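Local coordinates for protein beta-galactosidase (Marinomonas sp. ef1, PDB 6Y2K) that hydrolyses beta-galactosidic bonds as a cold-active, thermally stable GH42 glycoside hydrolase that works as a hexamer, at residues Gly410-Met415 with Ala599-Tyr604; Ala493-Gly498 with Gly580-Asn585. All coordinates share one frame; numbering follows the deposited sequence.

Contact 1 (Gly410-Met415 with Ala599-Tyr604)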
loop_
_atom_site.group_PDB
_atom_site.type_symbol
_atom_site.label_atom_id
_atom_site.label_comp_id
_atom_site.label_asym_id
_atom_site.label_seq_id
_atom_site.Cartn_x
_atom_site.Cartn_y
_atom_site.Cartn_z
ATOM N N GLY A 410 43.271 10.799 8.325
ATOM C CA GLY A 410 42.546 11.482 7.249
ATOM C C GLY A 410 42.824 12.975 7.276
ATOM O O GLY A 410 43.336 13.504 8.267
ATOM N N LYS A 411 42.498 13.651 6.177
ATOM C CA LYS A 411 42.593 15.113 6.091
ATOM C C LYS A 411 41.271 15.816 6.409
ATOM O O LYS A 411 41.206 17.052 6.401
ATOM C CB LYS A 411 43.081 15.523 4.703
ATOM C CG LYS A 411 44.392 14.858 4.344
ATOM C CD LYS A 411 45.102 15.562 3.207
ATOM C CE LYS A 411 46.436 14.883 2.924
ATOM N NZ LYS A 411 47.318 15.783 2.136
ATOM N N VAL A 412 40.225 15.024 6.654
ATOM C CA VAL A 412 38.942 15.517 7.146
ATOM C C VAL A 412 38.800 15.099 8.601
ATOM O O VAL A 412 39.014 13.930 8.926
ATOM C CB VAL A 412 37.761 14.932 6.336
ATOM C CG1 VAL A 412 36.428 15.418 6.891
ATOM C CG2 VAL A 412 37.898 15.304 4.868
ATOM N N ALA A 413 38.442 16.056 9.460
ATOM C CA ALA A 413 38.191 15.802 10.876
ATOM C C ALA A 413 36.726 16.064 11.232
ATOM O O ALA A 413 36.137 17.065 10.799
ATOM C CB ALA A 413 39.103 16.659 11.742
ATOM N N LEU A 414 36.157 15.148 12.011
ATOM C CA LEU A 414 34.841 15.306 12.625
ATOM C C LEU A 414 35.070 15.405 14.134
ATOM O O LEU A 414 35.623 14.488 14.729
ATOM C CB LEU A 414 33.972 14.097 12.282
ATOM C CG LEU A 414 32.519 14.084 12.785
ATOM C CD1 LEU A 414 31.679 13.160 11.918
ATOM C CD2 LEU A 414 32.395 13.678 14.253
ATOM N N MET A 415 34.668 16.513 14.746
ATOM C CA MET A 415 34.883 16.724 16.185
ATOM C C MET A 415 33.753 16.115 17.016
ATOM O O MET A 415 32.600 16.568 16.925
ATOM C CB MET A 415 34.999 18.221 16.494
ATOM C CG MET A 415 35.297 18.561 17.953
ATOM S SD MET A 415 35.652 20.314 18.192
ATOM C CE MET A 415 37.304 20.379 17.503
ATOM N N ALA A 599 38.330 22.921 0.212
ATOM C CA ALA A 599 39.477 22.419 0.965
ATOM C C ALA A 599 40.545 21.696 0.135
ATOM O O ALA A 599 41.533 21.233 0.697
ATOM C CB ALA A 599 38.985 21.503 2.080
ATOM N N GLY A 600 40.346 21.562 -1.176
ATOM C CA GLY A 600 41.320 20.909 -2.043
ATOM C C GLY A 600 41.314 19.389 -1.995
ATOM O O GLY A 600 42.286 18.759 -2.418
ATOM N N LEU A 601 40.222 18.798 -1.495
ATOM C CA LEU A 601 40.091 17.344 -1.385
ATOM C C LEU A 601 39.140 16.818 -2.458
ATOM O O LEU A 601 38.151 17.474 -2.797
ATOM C CB LEU A 601 39.551 16.966 -0.006
ATOM C CG LEU A 601 40.256 17.544 1.224
ATOM C CD1 LEU A 601 39.554 17.085 2.502
ATOM C CD2 LEU A 601 41.727 17.152 1.233
ATOM N N SER A 602 39.431 15.637 -2.984
ATOM C CA SER A 602 38.561 15.011 -3.971
ATOM C C SER A 602 37.450 14.197 -3.290
ATOM O O SER A 602 37.601 13.735 -2.157
ATOM C CB SER A 602 39.373 14.131 -4.915
ATOM O OG SER A 602 39.992 13.072 -4.215
ATOM N N THR A 603 36.341 14.031 -4.001
ATOM C CA THR A 603 35.244 13.179 -3.569
ATOM C C THR A 603 34.765 12.316 -4.733
ATOM O O THR A 603 35.016 12.622 -5.908
ATOM C CB THR A 603 34.063 14.003 -3.004
ATOM O OG1 THR A 603 33.572 14.923 -3.992
ATOM C CG2 THR A 603 34.486 14.766 -1.761
ATOM N N TYR A 604 34.078 11.234 -4.380
ATOM C CA TYR A 604 33.581 10.249 -5.331
ATOM C C TYR A 604 32.348 9.603 -4.707
ATOM O O TYR A 604 32.445 9.064 -3.613
ATOM C CB TYR A 604 34.662 9.185 -5.600
ATOM C CG TYR A 604 34.335 8.233 -6.738
ATOM C CD1 TYR A 604 33.412 7.195 -6.574
ATOM C CD2 TYR A 604 34.955 8.366 -7.989
ATOM C CE1 TYR A 604 33.116 6.326 -7.617
ATOM C CE2 TYR A 604 34.662 7.506 -9.035
ATOM C CZ TYR A 604 33.744 6.489 -8.850
ATOM O OH TYR A 604 33.448 5.634 -9.887
#
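Leu601 meets Lys411 and Val412 through its two methyl branches, and the join is wholly apolar, with no hydrogen bond across it. Leu601 CD1 meets Val412 CG2 at 3.4 Å, tighter than two methyl carbons usually pack. The two side chains run at a slant to one another, and CG1 of Val412 turns away from the leucine. This follows from the valine torsion: CG1 is anti to the backbone N (chi1 178°), which puts CG2 beside that nitrogen and facing the leucine. With chi2 of Leu601 at 179°, CD1 lies at the far end of the extended CA-CB-CG-CD1 chain, and this is the branch that reaches Val412.

The other branch makes a looser contact. Leu601 CD2 lies 4.1 Å from Lys411 CB and 4.2 Å from Lys411 CD, so the aliphatic part of the lysine lies alongside the methyl. Beyond that, the extended chain carries NZ away from the leucine, toward the exposed side, and only the apolar stem makes the contact with Leu601.

Val412 opens strand 412-415, a parallel strand of the alpha/beta trimerisation domain, while Leu601 follows helix 585-598. That helix ends in a Schellman motif: Gly600 has positive phi (78°), and the chain changes course there, so that Leu601 is turned back toward the start of the strand.

Strand 412-415 runs between strands 453-456 and 467-470, and Val412 also packs on Met446 of helix 435-448 and on Leu467. Past Leu601, Thr603 touches Ala593 and Ser596 of helix 585-598, while Ser602 packs on Arg540 and Tyr604 on Gly539 of a second subunit, bringing this loop to a subunit interface.

Contact 2 (Ala493-Gly498 with Gly580-Asn585)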
loop_
_atom_site.group_PDB
_atom_site.type_symbol
_atom_site.label_atom_id
_atom_site.label_comp_id
_atom_site.label_asym_id
_atom_site.label_seq_id
_atom_site.Cartn_x
_atom_site.Cartn_y
_atom_site.Cartn_z
ATOM N N ALA A 493 30.365 24.298 10.938
ATOM C CA ALA A 493 29.744 24.160 12.248
ATOM C C ALA A 493 28.283 23.770 12.056
ATOM O O ALA A 493 27.554 24.419 11.310
ATOM C CB ALA A 493 29.845 25.455 13.030
ATOM N N GLY A 494 27.867 22.699 12.724
ATOM C CA GLY A 494 26.530 22.159 12.565
ATOM C C GLY A 494 25.549 22.720 13.570
ATOM O O GLY A 494 25.924 23.520 14.437
ATOM N N PRO A 495 24.269 22.314 13.467
ATOM C CA PRO A 495 23.243 22.889 14.342
ATOM C C PRO A 495 23.521 22.666 15.832
ATOM O O PRO A 495 24.094 21.640 16.211
ATOM C CB PRO A 495 21.963 22.161 13.923
ATOM C CG PRO A 495 22.238 21.664 12.544
ATOM C CD PRO A 495 23.702 21.374 12.488
ATOM N N ARG A 496 23.112 23.636 16.645
ATOM C CA ARG A 496 23.308 23.630 18.102
ATOM C C ARG A 496 24.755 23.912 18.546
ATOM O O ARG A 496 25.013 23.951 19.750
ATOM C CB ARG A 496 22.756 22.341 18.758
ATOM C CG ARG A 496 21.356 21.981 18.269
ATOM C CD ARG A 496 20.779 20.718 18.870
ATOM N NE ARG A 496 20.284 20.914 20.229
ATOM C CZ ARG A 496 19.463 20.084 20.872
ATOM N NH1 ARG A 496 19.029 18.958 20.304
ATOM N NH2 ARG A 496 19.084 20.375 22.105
ATOM N N THR A 497 25.675 24.152 17.607
ATOM C CA THR A 497 27.036 24.568 17.954
ATOM C C THR A 497 27.012 25.943 18.650
ATOM O O THR A 497 26.371 26.886 18.168
ATOM C CB THR A 497 27.962 24.615 16.724
ATOM O OG1 THR A 497 28.154 23.285 16.206
ATOM C CG2 THR A 497 29.331 25.230 17.080
ATOM N N GLY A 498 27.709 26.037 19.783
ATOM C CA GLY A 498 27.739 27.258 20.580
ATOM C C GLY A 498 26.396 27.690 21.166
ATOM O O GLY A 498 26.167 28.883 21.374
ATOM N N GLY A 580 22.240 25.179 10.093
ATOM C CA GLY A 580 21.245 25.378 11.146
ATOM C C GLY A 580 20.101 24.376 11.197
ATOM O O GLY A 580 19.305 24.419 12.133
ATOM N N SER A 581 19.991 23.497 10.194
ATOM C CA SER A 581 18.980 22.431 10.193
ATOM C C SER A 581 19.616 21.089 9.866
ATOM O O SER A 581 20.649 21.045 9.178
ATOM C CB SER A 581 17.872 22.732 9.179
ATOM O OG SER A 581 17.210 23.963 9.471
ATOM N N CYS A 582 19.009 20.006 10.365
ATOM C CA CYS A 582 19.490 18.646 10.088
ATOM C C CYS A 582 19.028 18.190 8.698
ATOM O O CYS A 582 18.015 17.500 8.523
ATOM C CB CYS A 582 19.095 17.658 11.189
ATOM S SG CYS A 582 19.839 18.067 12.793
ATOM N N ILE A 583 19.794 18.633 7.711
ATOM C CA ILE A 583 19.544 18.324 6.306
ATOM C C ILE A 583 19.708 16.831 6.034
ATOM O O ILE A 583 20.438 16.130 6.753
ATOM C CB ILE A 583 20.434 19.170 5.368
ATOM C CG1 ILE A 583 21.932 18.987 5.681
ATOM C CG2 ILE A 583 20.022 20.636 5.459
ATOM C CD1 ILE A 583 22.879 19.714 4.750
ATOM N N ASP A 584 19.005 16.348 5.012
ATOM C CA ASP A 584 19.001 14.919 4.666
ATOM C C ASP A 584 20.328 14.429 4.067
ATOM O O ASP A 584 21.241 15.227 3.784
ATOM C CB ASP A 584 17.787 14.565 3.770
ATOM C CG ASP A 584 17.860 15.163 2.356
ATOM O OD1 ASP A 584 18.959 15.485 1.844
ATOM O OD2 ASP A 584 16.780 15.295 1.733
ATOM N N ASN A 585 20.436 13.116 3.887
ATOM C CA ASN A 585 21.665 12.493 3.369
ATOM C C ASN A 585 22.132 13.074 2.018
ATOM O O ASN A 585 23.333 13.293 1.810
ATOM C CB ASN A 585 21.468 10.967 3.271
ATOM C CG ASN A 585 22.615 10.261 2.563
ATOM O OD1 ASN A 585 22.524 9.966 1.369
ATOM N ND2 ASN A 585 23.687 9.992 3.284
#
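Gly494 O is gripped twice by Thr497, from OG1 at 2.9 Å and from the backbone N at 3.2 Å. Both donors approach from the same face of the carbonyl plane, OG1 standing 37° out of it. The pair closes a type II beta turn running from Gly494 to Thr497, with Pro495 and Arg496 at its corners; Arg496 adopts the positive phi (74°) of the third position.

The turn presents the ring of Pro495 to the other segment. Its CG sits over the flat face of the Gly580-Ser581 peptide, 3.7 Å from Gly580 C and 3.7 Å from Ser581 N, while CB lies 3.9 Å from Gly580 O.

Strands 490-493 and 576-579 are parallel neighbours in the domain's mixed sheet, so the turn leaving the first comes to lie beside the chain leaving the second. Here the chain passes through Gly580 into strand 581-583 and makes an inverse gamma turn centred on Cys582. The cysteine adds the one side-chain to side-chain touch, its SG being 4.3 Å from Pro495 CG.

Trp438 of helix 435-448 and Trp549 each pack on both Pro495 and Cys582 and help to bury the contact. The Arg496 guanidinium takes no part in the contact; it is hydrogen-bonded to the carbonyls of Gln427 and Pro428 and in cation-pi contact with Tyr433 and Trp549.

Overall arrangement
Both contacts belong to the trimerisation domain and reach the same mixed sheet; the centres of the two contacts are about 18 Å apart and their nearest atoms about 8 Å. Helix 585-598 connects them along the chain: contact 2 includes its start, where Asp584 is the N-cap, and contact 1 the loop into which it runs out. Contact 2 is buried, lies where two parallel strands end, and has no other subunit on its segments; its packing is that of a proline ring on backbone, framed by aromatic residues. Contact 1 is only partly buried, joins side chains alone at the beginning of a strand, and extends through an exposed lysine and a loop that touches another subunit.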